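Local coordinates for protein probable starch synthase 4, chloroplastic/amyloplastic (Arabidopsis thaliana, PDB 6GNE) that is probably a starch synthase, a glycosyltransferase of the GT-B fold, and binds adenosine-5'-diphosphate and a glycan, at residues N262-D267 against T402-M407; F390-I395 against G419-S424. All coordinates share one frame; numbering follows the deposited sequence.

Interaction 1: residues N262-D267 against T402-M407; sequences NGIDTD and TQMIAM. With ADP (adenosine-5'-diphosphate), chain F; AC1 (4,6-dideoxy-4-{[(1S,4R,5S,6S)-4,5,6-trihydroxy-3-(hydroxymethyl)cyclohex-2-en-1-yl]amino}-alpha-D-glucopyranose), chain C.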
loop_
_atom_site.group_PDB
_atom_site.type_symbol
_atom_site.label_atom_id
_atom_site.label_comp_id
_atom_site.label_asym_id
_atom_site.label_seq_id
_atom_site.Cartn_x
_atom_site.Cartn_y
_atom_site.Cartn_z
ATOM N N ASN A 262 -3.493 8.481 -2.338
ATOM C CA ASN A 262 -2.269 8.356 -1.537
ATOM C C ASN A 262 -1.162 9.290 -2.106
ATOM O O ASN A 262 -1.069 9.498 -3.330
ATOM C CB ASN A 262 -1.716 6.931 -1.566
ATOM C CG ASN A 262 -2.587 5.917 -0.864
ATOM O OD1 ASN A 262 -2.510 4.725 -1.190
ATOM N ND2 ASN A 262 -3.349 6.341 0.144
ATOM N N GLY A 263 -0.371 9.881 -1.221
ATOM C CA GLY A 263 0.967 10.322 -1.582
ATOM C C GLY A 263 2.000 9.220 -1.363
ATOM O O GLY A 263 1.670 8.076 -1.044
ATOM N N ILE A 264 3.261 9.583 -1.577
ATOM C CA ILE A 264 4.423 8.773 -1.192
ATOM C C ILE A 264 5.335 9.640 -0.339
ATOM O O ILE A 264 5.320 10.893 -0.423
ATOM C CB ILE A 264 5.216 8.212 -2.406
ATOM C CG1 ILE A 264 5.784 9.322 -3.288
ATOM C CG2 ILE A 264 4.330 7.308 -3.256
ATOM C CD1 ILE A 264 6.729 8.818 -4.354
ATOM N N ASP A 265 6.137 8.960 0.467
ATOM C CA ASP A 265 7.101 9.612 1.320
ATOM C C ASP A 265 8.244 10.116 0.455
ATOM O O ASP A 265 9.169 9.385 0.185
ATOM C CB ASP A 265 7.593 8.638 2.384
ATOM C CG ASP A 265 8.477 9.299 3.405
ATOM O OD1 ASP A 265 9.160 10.292 3.087
ATOM O OD2 ASP A 265 8.519 8.798 4.548
ATOM N N THR A 266 8.171 11.372 0.035
ATOM C CA THR A 266 9.196 11.944 -0.822
ATOM C C THR A 266 10.545 12.289 -0.131
ATOM O O THR A 266 11.435 12.799 -0.789
ATOM C CB THR A 266 8.685 13.171 -1.597
ATOM O OG1 THR A 266 8.119 14.101 -0.685
ATOM C CG2 THR A 266 7.650 12.767 -2.601
ATOM N N ASP A 267 10.690 12.007 1.163
ATOM C CA ASP A 267 11.998 12.045 1.839
ATOM C C ASP A 267 12.715 10.704 1.705
ATOM O O ASP A 267 13.872 10.679 1.327
ATOM C CB ASP A 267 11.859 12.459 3.310
ATOM C CG ASP A 267 11.428 13.905 3.470
ATOM O OD1 ASP A 267 11.862 14.754 2.671
ATOM O OD2 ASP A 267 10.652 14.214 4.405
ATOM N N THR A 402 3.737 2.492 -6.987
ATOM C CA THR A 402 4.921 2.273 -7.806
ATOM C C THR A 402 5.018 3.241 -9.000
ATOM O O THR A 402 6.115 3.650 -9.381
ATOM C CB THR A 402 4.962 0.850 -8.302
ATOM O OG1 THR A 402 3.783 0.587 -9.080
ATOM C CG2 THR A 402 5.094 -0.146 -7.112
ATOM N N GLN A 403 3.872 3.621 -9.559
ATOM C CA GLN A 403 3.864 4.622 -10.627
ATOM C C GLN A 403 4.305 6.009 -10.128
ATOM O O GLN A 403 4.924 6.769 -10.863
ATOM C CB GLN A 403 2.487 4.711 -11.317
ATOM C CG GLN A 403 1.391 5.575 -10.657
ATOM C CD GLN A 403 0.631 4.853 -9.566
ATOM O OE1 GLN A 403 1.059 3.794 -9.062
ATOM N NE2 GLN A 403 -0.520 5.407 -9.198
ATOM N N MET A 404 3.976 6.332 -8.879
ATOM C CA MET A 404 4.395 7.584 -8.281
ATOM C C MET A 404 5.904 7.555 -7.993
ATOM O O MET A 404 6.618 8.525 -8.315
ATOM C CB MET A 404 3.617 7.869 -7.009
ATOM C CG MET A 404 2.108 7.949 -7.214
ATOM S SD MET A 404 1.196 8.429 -5.749
ATOM C CE MET A 404 -0.471 8.027 -6.203
ATOM N N ILE A 405 6.388 6.435 -7.456
ATOM C CA ILE A 405 7.812 6.291 -7.178
ATOM C C ILE A 405 8.568 6.328 -8.494
ATOM O O ILE A 405 9.574 7.042 -8.596
ATOM C CB ILE A 405 8.153 4.975 -6.419
ATOM C CG1 ILE A 405 7.409 4.879 -5.064
ATOM C CG2 ILE A 405 9.656 4.837 -6.180
ATOM C CD1 ILE A 405 7.439 3.508 -4.443
ATOM N N ALA A 406 8.109 5.577 -9.505
ATOM C CA ALA A 406 8.776 5.604 -10.800
ATOM C C ALA A 406 8.936 7.039 -11.329
ATOM O O ALA A 406 10.038 7.451 -11.690
ATOM C CB ALA A 406 8.035 4.749 -11.805
ATOM N N MET A 407 7.853 7.808 -11.354
ATOM C CA MET A 407 7.930 9.182 -11.849
ATOM C C MET A 407 8.849 10.081 -10.997
ATOM O O MET A 407 9.556 10.949 -11.509
ATOM C CB MET A 407 6.537 9.787 -11.922
ATOM C CG MET A 407 5.730 9.228 -13.071
ATOM S SD MET A 407 4.190 10.075 -13.362
ATOM C CE MET A 407 3.187 9.430 -12.029
HETATM P PB ADP F . 0.322 -3.191 -3.573
HETATM O O1B ADP F . -0.088 -2.501 -2.305
HETATM O O2B ADP F . 1.496 -4.122 -3.481
HETATM O O3B ADP F . -0.862 -3.861 -4.230
HETATM P PA ADP F . 1.336 -0.566 -4.209
HETATM O O1A ADP F . 1.805 0.039 -5.501
HETATM O O2A ADP F . 0.300 0.239 -3.468
HETATM O O3A ADP F . 0.812 -2.041 -4.585
HETATM O "O5'" ADP F . 2.561 -0.811 -3.199
HETATM C "C5'" ADP F . 3.694 -1.606 -3.554
HETATM C "C4'" ADP F . 4.957 -1.311 -2.722
HETATM O "O4'" ADP F . 5.697 -2.524 -2.518
HETATM C "C3'" ADP F . 5.937 -0.393 -3.422
HETATM O "O3'" ADP F . 6.715 0.270 -2.440
HETATM C "C2'" ADP F . 6.827 -1.339 -4.186
HETATM O "O2'" ADP F . 8.098 -0.787 -4.479
HETATM C "C1'" ADP F . 6.946 -2.468 -3.206
HETATM N N9 ADP F . 7.184 -3.786 -3.835
HETATM C C8 ADP F . 6.284 -4.570 -4.442
HETATM N N7 ADP F . 6.860 -5.723 -4.850
HETATM C C5 ADP F . 8.155 -5.689 -4.499
HETATM C C6 ADP F . 9.347 -6.584 -4.633
HETATM N N6 ADP F . 9.235 -7.781 -5.261
HETATM N N1 ADP F . 10.525 -6.141 -4.110
HETATM C C2 ADP F . 10.616 -4.928 -3.506
HETATM N N3 ADP F . 9.581 -4.085 -3.366
HETATM C C4 ADP F . 8.357 -4.403 -3.833
HETATM C C1 AC1 C . -2.734 -6.251 2.009
HETATM O O2 AC1 C . -4.898 -5.410 2.713
HETATM C C2 AC1 C . -3.677 -5.044 2.049
HETATM C C4A AC1 C . -2.887 0.507 -2.729
HETATM C C3 AC1 C . -3.917 -4.469 0.644
HETATM O O3 AC1 C . -4.752 -3.318 0.796
HETATM C C4 AC1 C . -2.577 -4.134 -0.019
HETATM N N4A AC1 C . -2.685 -3.502 -1.346
HETATM C C5 AC1 C . -1.789 -5.446 -0.062
HETATM O O5 AC1 C . -1.560 -5.909 1.271
HETATM C C6 AC1 C . -0.412 -5.306 -0.687
HETATM C C1B AC1 C . -3.326 -2.203 -1.598
HETATM C C2B AC1 C . -3.581 -1.902 -3.097
HETATM O O2B AC1 C . -3.368 -3.039 -3.955
HETATM C C3B AC1 C . -2.808 -0.706 -3.643
HETATM O O3B AC1 C . -3.459 -0.319 -4.850
HETATM O O4 AC1 C . -2.062 1.545 -3.262
HETATM C C5B AC1 C . -2.504 0.163 -1.321
HETATM C C7B AC1 C . -2.650 -1.076 -0.841
HETATM C C6B AC1 C . -2.002 1.248 -0.398
HETATM O O6B AC1 C . -3.013 2.240 -0.184
#
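Ile264 and Met404 carry the packed part of this buried contact, CG2 of Ile264 resting 3.9 Å from CB of Met404, with 7.2 Å between their CA atoms. Ile264 holds CG1 between its backbone N and carbonyl carbon (chi1 61°), and the branch continues extended, which brings CD1 over the backbone at Ile405 N and to 4.1 Å from Ile405 CG1. No hydrogen bond joins the two segments; Ile264 meets Met404 and Ile405 by apolar contact. In the GT-B fold two Rossmann-like domains face each other across a cleft, and here a loop that follows strand 257-259 of one sheet lies against helix 402-408, which follows strand 389-392 of the other. Met404 runs extended beyond CG, carrying its thioether end to the backbone of Asn262. ADP and AC1 fill the ligand side: Asn262 OD1 accepts a 2.7 Å hydrogen bond from O6B of AC1, Thr402 N gives a weak bond of 3.5 Å to O1A of ADP, and Ile405 CD1 approaches the ribose O3' at 3.9 Å. The loose, solvent side is Asp265-Asp267, where the loop draws away from the helix segment and Asp265 OD1 closes an Asx turn with Asp267 N at 3.0 Å.

Interaction 2: residues F390-I395 against G419-S424; sequences FIIPSI and GGLNDS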
loop_
_atom_site.group_PDB
_atom_site.type_symbol
_atom_site.label_atom_id
_atom_site.label_comp_id
_atom_site.label_asym_id
_atom_site.label_seq_id
_atom_site.Cartn_x
_atom_site.Cartn_y
_atom_site.Cartn_z
ATOM N N PHE A 390 8.318 2.194 -16.965
ATOM C CA PHE A 390 7.800 1.411 -15.849
ATOM C C PHE A 390 6.353 1.010 -16.113
ATOM O O PHE A 390 5.510 1.879 -16.363
ATOM C CB PHE A 390 7.888 2.214 -14.544
ATOM C CG PHE A 390 7.609 1.385 -13.331
ATOM C CD1 PHE A 390 6.303 1.197 -12.883
ATOM C CD2 PHE A 390 8.645 0.724 -12.674
ATOM C CE1 PHE A 390 6.021 0.393 -11.803
ATOM C CE2 PHE A 390 8.379 -0.075 -11.556
ATOM C CZ PHE A 390 7.062 -0.242 -11.125
ATOM N N ILE A 391 6.051 -0.288 -16.019
ATOM C CA ILE A 391 4.711 -0.767 -16.406
ATOM C C ILE A 391 3.814 -1.142 -15.220
ATOM O O ILE A 391 4.268 -1.807 -14.300
ATOM C CB ILE A 391 4.775 -1.940 -17.411
ATOM C CG1 ILE A 391 5.543 -3.151 -16.864
ATOM C CG2 ILE A 391 5.374 -1.473 -18.726
ATOM C CD1 ILE A 391 5.022 -4.456 -17.443
ATOM N N ILE A 392 2.555 -0.727 -15.278
ATOM C CA ILE A 392 1.540 -1.047 -14.261
ATOM C C ILE A 392 0.247 -1.387 -15.032
ATOM O O ILE A 392 -0.697 -0.583 -15.133
ATOM C CB ILE A 392 1.243 0.115 -13.226
ATOM C CG1 ILE A 392 2.415 1.084 -13.078
ATOM C CG2 ILE A 392 0.869 -0.428 -11.847
ATOM C CD1 ILE A 392 2.602 2.051 -14.231
ATOM N N PRO A 393 0.185 -2.573 -15.591
ATOM C CA PRO A 393 -0.966 -2.910 -16.408
ATOM C C PRO A 393 -2.066 -3.611 -15.602
ATOM O O PRO A 393 -2.514 -4.714 -15.978
ATOM C CB PRO A 393 -0.344 -3.835 -17.443
ATOM C CG PRO A 393 0.605 -4.604 -16.619
ATOM C CD PRO A 393 1.238 -3.570 -15.729
ATOM N N SER A 394 -2.503 -2.974 -14.512
ATOM C CA SER A 394 -3.352 -3.636 -13.502
ATOM C C SER A 394 -4.773 -3.910 -14.002
ATOM O O SER A 394 -5.347 -3.113 -14.752
ATOM C CB SER A 394 -3.394 -2.803 -12.215
ATOM O OG SER A 394 -2.086 -2.502 -11.750
ATOM N N ILE A 395 -5.326 -5.050 -13.587
ATOM C CA ILE A 395 -6.744 -5.346 -13.834
ATOM C C ILE A 395 -7.594 -4.368 -13.016
ATOM O O ILE A 395 -8.561 -3.817 -13.511
ATOM C CB ILE A 395 -7.088 -6.823 -13.504
ATOM C CG1 ILE A 395 -6.215 -7.795 -14.342
ATOM C CG2 ILE A 395 -8.570 -7.121 -13.728
ATOM C CD1 ILE A 395 -6.213 -7.533 -15.837
ATOM N N GLY A 419 -8.836 2.682 -11.515
ATOM C CA GLY A 419 -8.621 3.101 -10.111
ATOM C C GLY A 419 -7.655 4.252 -9.960
ATOM O O GLY A 419 -7.744 5.224 -10.662
ATOM N N GLY A 420 -6.697 4.121 -9.072
ATOM C CA GLY A 420 -5.761 5.197 -8.807
ATOM C C GLY A 420 -4.882 5.596 -9.960
ATOM O O GLY A 420 -4.403 6.742 -10.009
ATOM N N LEU A 421 -4.663 4.667 -10.887
ATOM C CA LEU A 421 -3.797 4.913 -12.031
ATOM C C LEU A 421 -4.462 5.953 -12.906
ATOM O O LEU A 421 -3.812 6.810 -13.475
ATOM C CB LEU A 421 -3.524 3.601 -12.807
ATOM C CG LEU A 421 -2.852 2.499 -11.987
ATOM C CD1 LEU A 421 -2.754 1.205 -12.754
ATOM C CD2 LEU A 421 -1.461 2.927 -11.530
ATOM N N ASN A 422 -5.774 5.903 -12.954
ATOM C CA ASN A 422 -6.565 6.895 -13.674
ATOM C C ASN A 422 -6.484 8.324 -13.095
ATOM O O ASN A 422 -6.741 9.286 -13.784
ATOM C CB ASN A 422 -8.008 6.397 -13.656
ATOM C CG ASN A 422 -8.856 7.064 -14.664
ATOM O OD1 ASN A 422 -8.570 7.035 -15.868
ATOM N ND2 ASN A 422 -9.934 7.673 -14.176
ATOM N N ASP A 423 -6.144 8.428 -11.825
ATOM C CA ASP A 423 -5.958 9.681 -11.097
ATOM C C ASP A 423 -4.522 10.164 -11.025
ATOM O O ASP A 423 -4.319 11.306 -10.601
ATOM C CB ASP A 423 -6.451 9.525 -9.644
ATOM C CG ASP A 423 -7.946 9.249 -9.550
ATOM O OD1 ASP A 423 -8.706 9.826 -10.311
ATOM O OD2 ASP A 423 -8.377 8.473 -8.702
ATOM N N SER A 424 -3.540 9.345 -11.423
ATOM C CA SER A 424 -2.126 9.748 -11.388
ATOM C C SER A 424 -1.321 9.629 -12.712
ATOM O O SER A 424 -0.218 10.172 -12.813
ATOM C CB SER A 424 -1.439 8.900 -10.327
ATOM O OG SER A 424 -1.678 7.524 -10.568
#
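In the Rossmann-like half of the GT-B fold that carries the parallel sheet 311-317, 340-346, 369-372, 389-392, 412-416 and 441-443, the C-terminal end of strand 389-392 meets the short, weakly bonded helix 419-424. Leu421 makes the whole contact from the helix side, pointing its CB at the strand, with 8.3 Å between its CA and that of Ile392. Its CG stands anti to the carbonyl carbon (chi1 -59°), and from there the two methyls divide the work. CD1 enters the bend where the strand ends, 3.6 Å from Ile392 O and 3.9 Å from Ser394 OG; CD2 lies beside Ile392 CG2 at 4.1 Å, the same distance as CD1 from that methyl. The bend is an inverse gamma turn centred on Pro393, closed by a weak bond of 3.1 Å from Ser394 N to Ile392 O. Ser394 turns its CB toward the helix, yet its hydroxyl has its hydrogen bond with Glu397, which also bonds AC1; the CD1 contact is a packing one. Gln403 packs on both Ile392 and Leu421 from helix 402-408. Within the helix Gly420 O accepts twice, from Asp423 N and from Ser424 OG on opposite faces of the carbonyl plane, the hydroxyl lying 2.9 Å away and 35° out of that plane.

The centres of interactions 1 and 2 are about 13 Å apart, and their segments alternate along the chain: 262-267, 390-395, 402-407, then 419-424. Strand 389-392 and helix 402-408 follow each other in the chain, with a loop between, so one strand-loop-helix unit contributes a segment to each contact. Helix 402-408 also touches interaction 2 itself: Gln403 NE2 lies 2.8 Å from Ser424 OG, a probable hydrogen bond, and Thr402 OG1 sits 3.5 Å from Phe390 CE1. The helix therefore packs on the loop 262-267 in interaction 1 and on the strand and short helix of interaction 2. The two touching contacts lie close to ADP and AC1, connecting the sheet of one domain with the loop after strand 257-259 of the other sheet.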